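Local coordinates for protein transketolase (Campylobacter jejuni, PDB 3L84) that belongs to the transketolase family of thiamine diphosphate-dependent enzymes and is built as a dimer of three-domain subunits, at residues Leu155-Ser165 against Phe194-Gln205. Numbering follows the deposited sequence.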
ATOM      1  N   LEU A 155      11.684   5.242 -10.082  1.00  8.87           N
ATOM      2  CA  LEU A 155      10.940   5.180 -11.331  1.00  8.86           C
ATOM      3  C   LEU A 155      10.283   3.841 -11.607  1.00  8.33           C
ATOM      4  O   LEU A 155       9.363   3.761 -12.405  1.00  8.64           O
ATOM      5  CB  LEU A 155      11.800   5.664 -12.500  1.00 10.24           C
ATOM      6  CG  LEU A 155      12.178   7.157 -12.345  1.00 10.33           C
ATOM      7  CD1 LEU A 155      12.807   7.640 -13.627  1.00 15.10           C
ATOM      8  CD2 LEU A 155      11.027   8.094 -11.952  1.00 11.64           C
ATOM      9  N   GLN A 156      10.691   2.790 -10.912  1.00  7.59           N
ATOM     10  CA  GLN A 156       9.989   1.502 -11.032  1.00  7.26           C
ATOM     11  C   GLN A 156       8.755   1.446 -10.179  1.00  7.30           C
ATOM     12  O   GLN A 156       7.840   0.669 -10.462  1.00  7.40           O
ATOM     13  CB  GLN A 156      10.945   0.342 -10.730  1.00  7.66           C
ATOM     14  CG  GLN A 156      11.995   0.176 -11.790  1.00  8.17           C
ATOM     15  CD  GLN A 156      12.909  -0.993 -11.570  1.00  8.10           C
ATOM     16  OE1 GLN A 156      12.501  -2.015 -10.994  1.00 10.20           O
ATOM     17  NE2 GLN A 156      14.154  -0.878 -12.071  1.00  9.47           N
ATOM     18  N   GLU A 157       8.721   2.223  -9.112  1.00  7.11           N
ATOM     19  CA  GLU A 157       7.577   2.220  -8.196  1.00  7.49           C
ATOM     20  C   GLU A 157       6.341   2.798  -8.867  1.00  7.79           C
ATOM     21  O   GLU A 157       6.403   3.844  -9.519  1.00  8.12           O
ATOM     22  CB  GLU A 157       7.919   3.012  -6.934  1.00  8.34           C
ATOM     23  CG  GLU A 157       8.794   2.244  -6.003  1.00  8.81           C
ATOM     24  CD  GLU A 157       8.085   1.135  -5.255  1.00  9.89           C
ATOM     25  OE1 GLU A 157       6.870   0.837  -5.438  1.00  8.80           O
ATOM     26  OE2 GLU A 157       8.806   0.506  -4.393  1.00  9.59           O
ATOM     27  N   GLY A 158       5.208   2.143  -8.699  1.00  7.34           N
ATOM     28  CA  GLY A 158       3.938   2.631  -9.265  1.00  7.27           C
ATOM     29  C   GLY A 158       3.606   4.073  -8.929  1.00  8.25           C
ATOM     30  O   GLY A 158       3.058   4.805  -9.764  1.00  7.68           O
ATOM     31  N   ILE A 159       3.952   4.504  -7.717  1.00  7.39           N
ATOM     32  CA  ILE A 159       3.605   5.868  -7.280  1.00  7.68           C
ATOM     33  C   ILE A 159       4.254   6.923  -8.196  1.00  7.69           C
ATOM     34  O   ILE A 159       3.697   8.011  -8.383  1.00  7.52           O
ATOM     35  CB  ILE A 159       3.960   6.082  -5.835  1.00  7.69           C
ATOM     36  CG1 ILE A 159       3.253   7.292  -5.261  1.00  7.58           C
ATOM     37  CG2 ILE A 159       5.488   6.111  -5.622  1.00  8.51           C
ATOM     38  CD1 ILE A 159       3.576   7.564  -3.770  1.00  9.27           C
ATOM     39  N   SER A 160       5.422   6.623  -8.771  1.00  6.94           N
ATOM     40  CA  SER A 160       6.065   7.584  -9.644  1.00  6.91           C
ATOM     41  C   SER A 160       5.247   7.809 -10.928  1.00  7.77           C
ATOM     42  O   SER A 160       5.055   8.944 -11.358  1.00  7.70           O
ATOM     43  CB  SER A 160       7.500   7.145  -9.990  1.00  7.49           C
ATOM     44  OG  SER A 160       7.563   6.010 -10.864  1.00  9.48           O
ATOM     45  N   TYR A 161       4.726   6.721 -11.504  1.00  7.12           N
ATOM     46  CA  TYR A 161       3.929   6.811 -12.708  1.00  7.53           C
ATOM     47  C   TYR A 161       2.631   7.588 -12.427  1.00  6.80           C
ATOM     48  O   TYR A 161       2.184   8.422 -13.211  1.00  7.35           O
ATOM     49  CB  TYR A 161       3.550   5.430 -13.243  1.00  6.72           C
ATOM     50  CG  TYR A 161       4.667   4.510 -13.635  1.00  6.90           C
ATOM     51  CD1 TYR A 161       5.024   4.364 -14.963  1.00  7.40           C
ATOM     52  CD2 TYR A 161       5.282   3.680 -12.709  1.00  6.86           C
ATOM     53  CE1 TYR A 161       5.993   3.434 -15.345  1.00  7.06           C
ATOM     54  CE2 TYR A 161       6.254   2.769 -13.063  1.00  6.78           C
ATOM     55  CZ  TYR A 161       6.586   2.626 -14.396  1.00  7.24           C
ATOM     56  OH  TYR A 161       7.538   1.671 -14.730  1.00  8.28           O
ATOM     57  N   GLU A 162       2.045   7.313 -11.257  1.00  6.83           N
ATOM     58  CA  GLU A 162       0.799   7.996 -10.887  1.00  7.02           C
ATOM     59  C   GLU A 162       1.024   9.465 -10.769  1.00  6.80           C
ATOM     60  O   GLU A 162       0.246  10.270 -11.292  1.00  7.62           O
ATOM     61  CB  GLU A 162       0.337   7.493  -9.511  1.00  7.00           C
ATOM     62  CG  GLU A 162      -0.212   6.044  -9.399  1.00  7.18           C
ATOM     63  CD  GLU A 162      -0.641   5.667  -7.998  1.00  8.25           C
ATOM     64  OE1 GLU A 162      -0.719   6.526  -7.102  1.00  7.97           O
ATOM     65  OE2 GLU A 162      -0.902   4.468  -7.748  1.00  9.23           O
ATOM     66  N   ALA A 163       2.056   9.865 -10.038  1.00  7.07           N
ATOM     67  CA  ALA A 163       2.281  11.293  -9.828  1.00  7.21           C
ATOM     68  C   ALA A 163       2.669  12.027 -11.104  1.00  7.69           C
ATOM     69  O   ALA A 163       2.225  13.145 -11.360  1.00  7.75           O
ATOM     70  CB  ALA A 163       3.369  11.497  -8.763  1.00  8.11           C
ATOM     71  N   CYS A 164       3.501  11.386 -11.902  1.00  7.21           N
ATOM     72  CA  CYS A 164       3.934  12.011 -13.145  1.00  7.98           C
ATOM     73  C   CYS A 164       2.767  12.115 -14.145  1.00  7.68           C
ATOM     74  O   CYS A 164       2.722  13.043 -14.953  1.00  7.48           O
ATOM     75  CB  CYS A 164       5.105  11.269 -13.727  1.00  7.99           C
ATOM     76  SG  CYS A 164       6.631  11.513 -12.740  1.00 10.39           S
ATOM     77  N   SER A 165       1.808  11.201 -14.068  1.00  7.49           N
ATOM     78  CA  SER A 165       0.594  11.313 -14.848  1.00  7.75           C
ATOM     79  C   SER A 165      -0.083  12.642 -14.534  1.00  8.04           C
ATOM     80  O   SER A 165      -0.420  13.412 -15.433  1.00  8.30           O
ATOM     81  CB  SER A 165      -0.347  10.144 -14.534  1.00  7.99           C
ATOM     82  OG  SER A 165      -1.402  10.078 -15.510  1.00  8.18           O
ATOM     83  N   PHE A 194      14.299  -4.175 -15.806  1.00  8.56           N
ATOM     84  CA  PHE A 194      13.729  -2.950 -16.371  1.00  8.69           C
ATOM     85  C   PHE A 194      14.352  -2.636 -17.701  1.00  9.56           C
ATOM     86  O   PHE A 194      15.595  -2.640 -17.797  1.00 11.26           O
ATOM     87  CB  PHE A 194      13.963  -1.779 -15.412  1.00  9.33           C
ATOM     88  CG  PHE A 194      13.304  -0.474 -15.822  1.00  9.69           C
ATOM     89  CD1 PHE A 194      12.051  -0.137 -15.378  1.00 10.20           C
ATOM     90  CD2 PHE A 194      14.003   0.450 -16.603  1.00 10.79           C
ATOM     91  CE1 PHE A 194      11.486   1.065 -15.684  1.00  9.45           C
ATOM     92  CE2 PHE A 194      13.415   1.659 -16.925  1.00 10.94           C
ATOM     93  CZ  PHE A 194      12.182   1.980 -16.447  1.00 11.06           C
ATOM     94  N   ASN A 195      13.532  -2.426 -18.729  1.00  8.56           N
ATOM     95  CA  ASN A 195      14.049  -2.002 -20.044  1.00  8.63           C
ATOM     96  C   ASN A 195      13.078  -1.070 -20.779  1.00  8.87           C
ATOM     97  O   ASN A 195      13.097  -1.017 -22.013  1.00  9.28           O
ATOM     98  CB  ASN A 195      14.433  -3.210 -20.913  1.00  9.43           C
ATOM     99  CG  ASN A 195      13.255  -3.936 -21.482  1.00  9.97           C
ATOM    100  OD1 ASN A 195      12.138  -3.834 -20.988  1.00  9.91           O
ATOM    101  ND2 ASN A 195      13.492  -4.708 -22.552  1.00 11.95           N
ATOM    102  N   GLU A 196      12.294  -0.297 -20.056  1.00  7.91           N
ATOM    103  CA  GLU A 196      11.385   0.693 -20.651  1.00  7.72           C
ATOM    104  C   GLU A 196      12.146   1.716 -21.469  1.00  8.81           C
ATOM    105  O   GLU A 196      13.293   2.053 -21.153  1.00  9.67           O
ATOM    106  CB  GLU A 196      10.616   1.492 -19.586  1.00  8.35           C
ATOM    107  CG  GLU A 196       9.746   0.642 -18.737  1.00  8.38           C
ATOM    108  CD  GLU A 196       8.919   1.427 -17.738  1.00  9.35           C
ATOM    109  OE1 GLU A 196       9.098   2.646 -17.585  1.00 10.01           O
ATOM    110  OE2 GLU A 196       8.088   0.764 -17.059  1.00  9.06           O
ATOM    111  N   ASN A 197      11.475   2.231 -22.499  1.00  9.24           N
ATOM    112  CA  ASN A 197      11.911   3.440 -23.177  1.00  9.43           C
ATOM    113  C   ASN A 197      11.442   4.605 -22.302  1.00  9.19           C
ATOM    114  O   ASN A 197      10.281   5.024 -22.345  1.00  9.56           O
ATOM    115  CB  ASN A 197      11.343   3.488 -24.590  1.00  9.51           C
ATOM    116  CG  ASN A 197      11.847   4.678 -25.366  1.00  9.97           C
ATOM    117  OD1 ASN A 197      12.154   5.723 -24.787  1.00 10.74           O
ATOM    118  ND2 ASN A 197      11.936   4.522 -26.675  1.00 15.17           N
ATOM    119  N   VAL A 198      12.345   5.085 -21.448  1.00  9.94           N
ATOM    120  CA  VAL A 198      12.005   6.080 -20.440  1.00 10.03           C
ATOM    121  C   VAL A 198      11.597   7.411 -21.093  1.00  8.74           C
ATOM    122  O   VAL A 198      10.639   8.045 -20.648  1.00  8.97           O
ATOM    123  CB  VAL A 198      13.163   6.261 -19.423  1.00  9.91           C
ATOM    124  CG1 VAL A 198      12.891   7.461 -18.456  1.00 11.70           C
ATOM    125  CG2 VAL A 198      13.366   4.941 -18.639  1.00 12.05           C
ATOM    126  N   LYS A 199      12.283   7.801 -22.177  1.00  9.55           N
ATOM    127  CA  LYS A 199      11.894   9.011 -22.884  1.00  9.98           C
ATOM    128  C   LYS A 199      10.444   8.920 -23.381  1.00  9.67           C
ATOM    129  O   LYS A 199       9.641   9.822 -23.156  1.00  9.83           O
ATOM    130  CB  LYS A 199      12.866   9.266 -24.027  1.00 11.21           C
ATOM    131  CG  LYS A 199      12.558  10.472 -24.896  1.00 14.15           C
ATOM    132  CD  LYS A 199      13.763  10.769 -25.809  1.00 17.52           C
ATOM    133  CE  LYS A 199      13.633  12.105 -26.480  1.00 20.82           C
ATOM    134  NZ  LYS A 199      12.648  12.065 -27.568  1.00 22.61           N
HETATM  135  N   MSE A 200      10.101   7.804 -24.022  1.00  9.06           N
HETATM  136  CA  MSE A 200       8.744   7.623 -24.497  1.00  9.76           C
HETATM  137  C   MSE A 200       7.692   7.583 -23.396  1.00  7.97           C
HETATM  138  O   MSE A 200       6.588   8.150 -23.541  1.00  8.45           O
HETATM  139  CB  MSE A 200       8.646   6.351 -25.338  1.00  9.97           C
HETATM  140  CG  MSE A 200       7.365   6.193 -26.105  1.00 13.22           C
HETATM  141 SE   MSE A 200       7.323   4.664 -27.264  0.60 18.21          SE
HETATM  142  CE  MSE A 200       9.073   4.377 -27.639  1.00  7.90           C
ATOM    143  N   ARG A 201       8.022   6.925 -22.280  1.00  8.12           N
ATOM    144  CA  ARG A 201       7.139   6.865 -21.136  1.00  7.99           C
ATOM    145  C   ARG A 201       6.784   8.256 -20.664  1.00  7.79           C
ATOM    146  O   ARG A 201       5.607   8.562 -20.437  1.00  8.43           O
ATOM    147  CB  ARG A 201       7.851   6.110 -20.017  1.00  8.49           C
ATOM    148  CG  ARG A 201       7.334   6.337 -18.609  1.00  8.27           C
ATOM    149  CD  ARG A 201       8.259   5.722 -17.601  1.00  8.49           C
ATOM    150  NE  ARG A 201       7.890   6.110 -16.251  1.00  8.07           N
ATOM    151  CZ  ARG A 201       8.339   5.518 -15.153  1.00  7.65           C
ATOM    152  NH1 ARG A 201       9.138   4.445 -15.225  1.00  7.62           N
ATOM    153  NH2 ARG A 201       8.008   6.005 -13.954  1.00  8.10           N
ATOM    154  N   PHE A 202       7.807   9.098 -20.499  1.00  7.96           N
ATOM    155  CA  PHE A 202       7.547  10.437 -19.969  1.00  8.30           C
ATOM    156  C   PHE A 202       6.927  11.385 -20.990  1.00  8.64           C
ATOM    157  O   PHE A 202       6.107  12.234 -20.640  1.00  8.13           O
ATOM    158  CB  PHE A 202       8.818  11.025 -19.357  1.00  8.03           C
ATOM    159  CG  PHE A 202       9.069  10.544 -17.942  1.00  7.55           C
ATOM    160  CD1 PHE A 202       9.674   9.332 -17.706  1.00  8.54           C
ATOM    161  CD2 PHE A 202       8.720  11.327 -16.870  1.00  8.60           C
ATOM    162  CE1 PHE A 202       9.893   8.883 -16.411  1.00  8.59           C
ATOM    163  CE2 PHE A 202       8.935  10.892 -15.584  1.00  9.83           C
ATOM    164  CZ  PHE A 202       9.533   9.653 -15.363  1.00  8.88           C
ATOM    165  N   GLU A 203       7.285  11.218 -22.268  1.00  8.42           N
ATOM    166  CA  GLU A 203       6.593  11.973 -23.300  1.00  8.85           C
ATOM    167  C   GLU A 203       5.110  11.603 -23.374  1.00  8.32           C
ATOM    168  O   GLU A 203       4.255  12.463 -23.589  1.00  9.12           O
ATOM    169  CB  GLU A 203       7.286  11.789 -24.662  1.00  9.14           C
ATOM    170  CG  GLU A 203       8.654  12.514 -24.693  1.00 10.79           C
ATOM    171  CD  GLU A 203       9.441  12.358 -25.990  1.00 13.65           C
ATOM    172  OE1 GLU A 203      10.448  13.105 -26.154  1.00 16.19           O
ATOM    173  OE2 GLU A 203       9.105  11.510 -26.846  1.00 16.71           O
ATOM    174  N   ALA A 204       4.774  10.341 -23.092  1.00  7.83           N
ATOM    175  CA  ALA A 204       3.368   9.900 -23.067  1.00  8.29           C
ATOM    176  C   ALA A 204       2.588  10.587 -21.949  1.00  9.02           C
ATOM    177  O   ALA A 204       1.369  10.756 -22.041  1.00  9.89           O
ATOM    178  CB  ALA A 204       3.279   8.385 -22.905  1.00  9.41           C
ATOM    179  N   GLN A 205       3.302  11.021 -20.916  1.00  8.28           N
ATOM    180  CA  GLN A 205       2.733  11.716 -19.773  1.00  8.89           C
ATOM    181  C   GLN A 205       2.977  13.211 -19.816  1.00  9.43           C
ATOM    182  O   GLN A 205       2.908  13.877 -18.776  1.00 11.19           O
ATOM    183  CB  GLN A 205       3.286  11.142 -18.461  1.00  8.88           C
ATOM    184  CG  GLN A 205       2.948   9.713 -18.257  1.00  9.97           C
ATOM    185  CD  GLN A 205       3.347   9.199 -16.890  1.00 11.05           C
ATOM    186  OE1 GLN A 205       4.475   9.416 -16.455  1.00 11.86           O
ATOM    187  NE2 GLN A 205       2.440   8.508 -16.194  1.00  9.53           N
TER
HETATM  188  O   HOH W   1      -0.082  12.709 -18.177  1.00 11.25           O
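Arg201 lays its guanidinium flat on the Tyr161 ring, a cation-pi stack that joins helix 158-169 to helix 198-204 in the thiamine diphosphate-binding domain, an alpha/beta fold on a parallel sheet. The two planes are 11° apart, and Arg201 CZ stands 3.5 Å from the centroid of the Tyr161 ring. The Arg201 chain leaves the backbone with CG opposite N (chi1 159°) and stays extended to NE, reaching past Tyr161 to the end of helix 152-156. Its NH1 and NH2 both grip one atom, Leu155 O, at 2.9 and 3.0 Å; NH2 arrives on a carbonyl lone pair, whereas NH1 stands above the carbonyl plane. The same NH1 forms a salt bridge with Glu196 OE1, and Tyr161 OH donates to Glu196 OE2 over 2.6 Å. One carboxylate therefore ties both partners of the stack, which should steady the buried positive charge. Glu196 OE2 also accepts from Ser165 OG of the second subunit, so the cluster reaches the dimer interface. Gln156 crosses Phe194 obliquely, its amide nearly parallel to the ring, while its OE1 accepts from Ile389 N of the second subunit. The Phe202 ring takes Leu155 CD2 at its edge and Cys164 SG obliquely. Gln205, just past helix 198-204, runs extended beyond CG to the backbone of helix 158-169. Its NE2 donates to Tyr161 O at 3.0 Å, on the face of that carbonyl opposite Ser165 N, while Gln205 OE1 rests 3.4 Å from Cys164 CB.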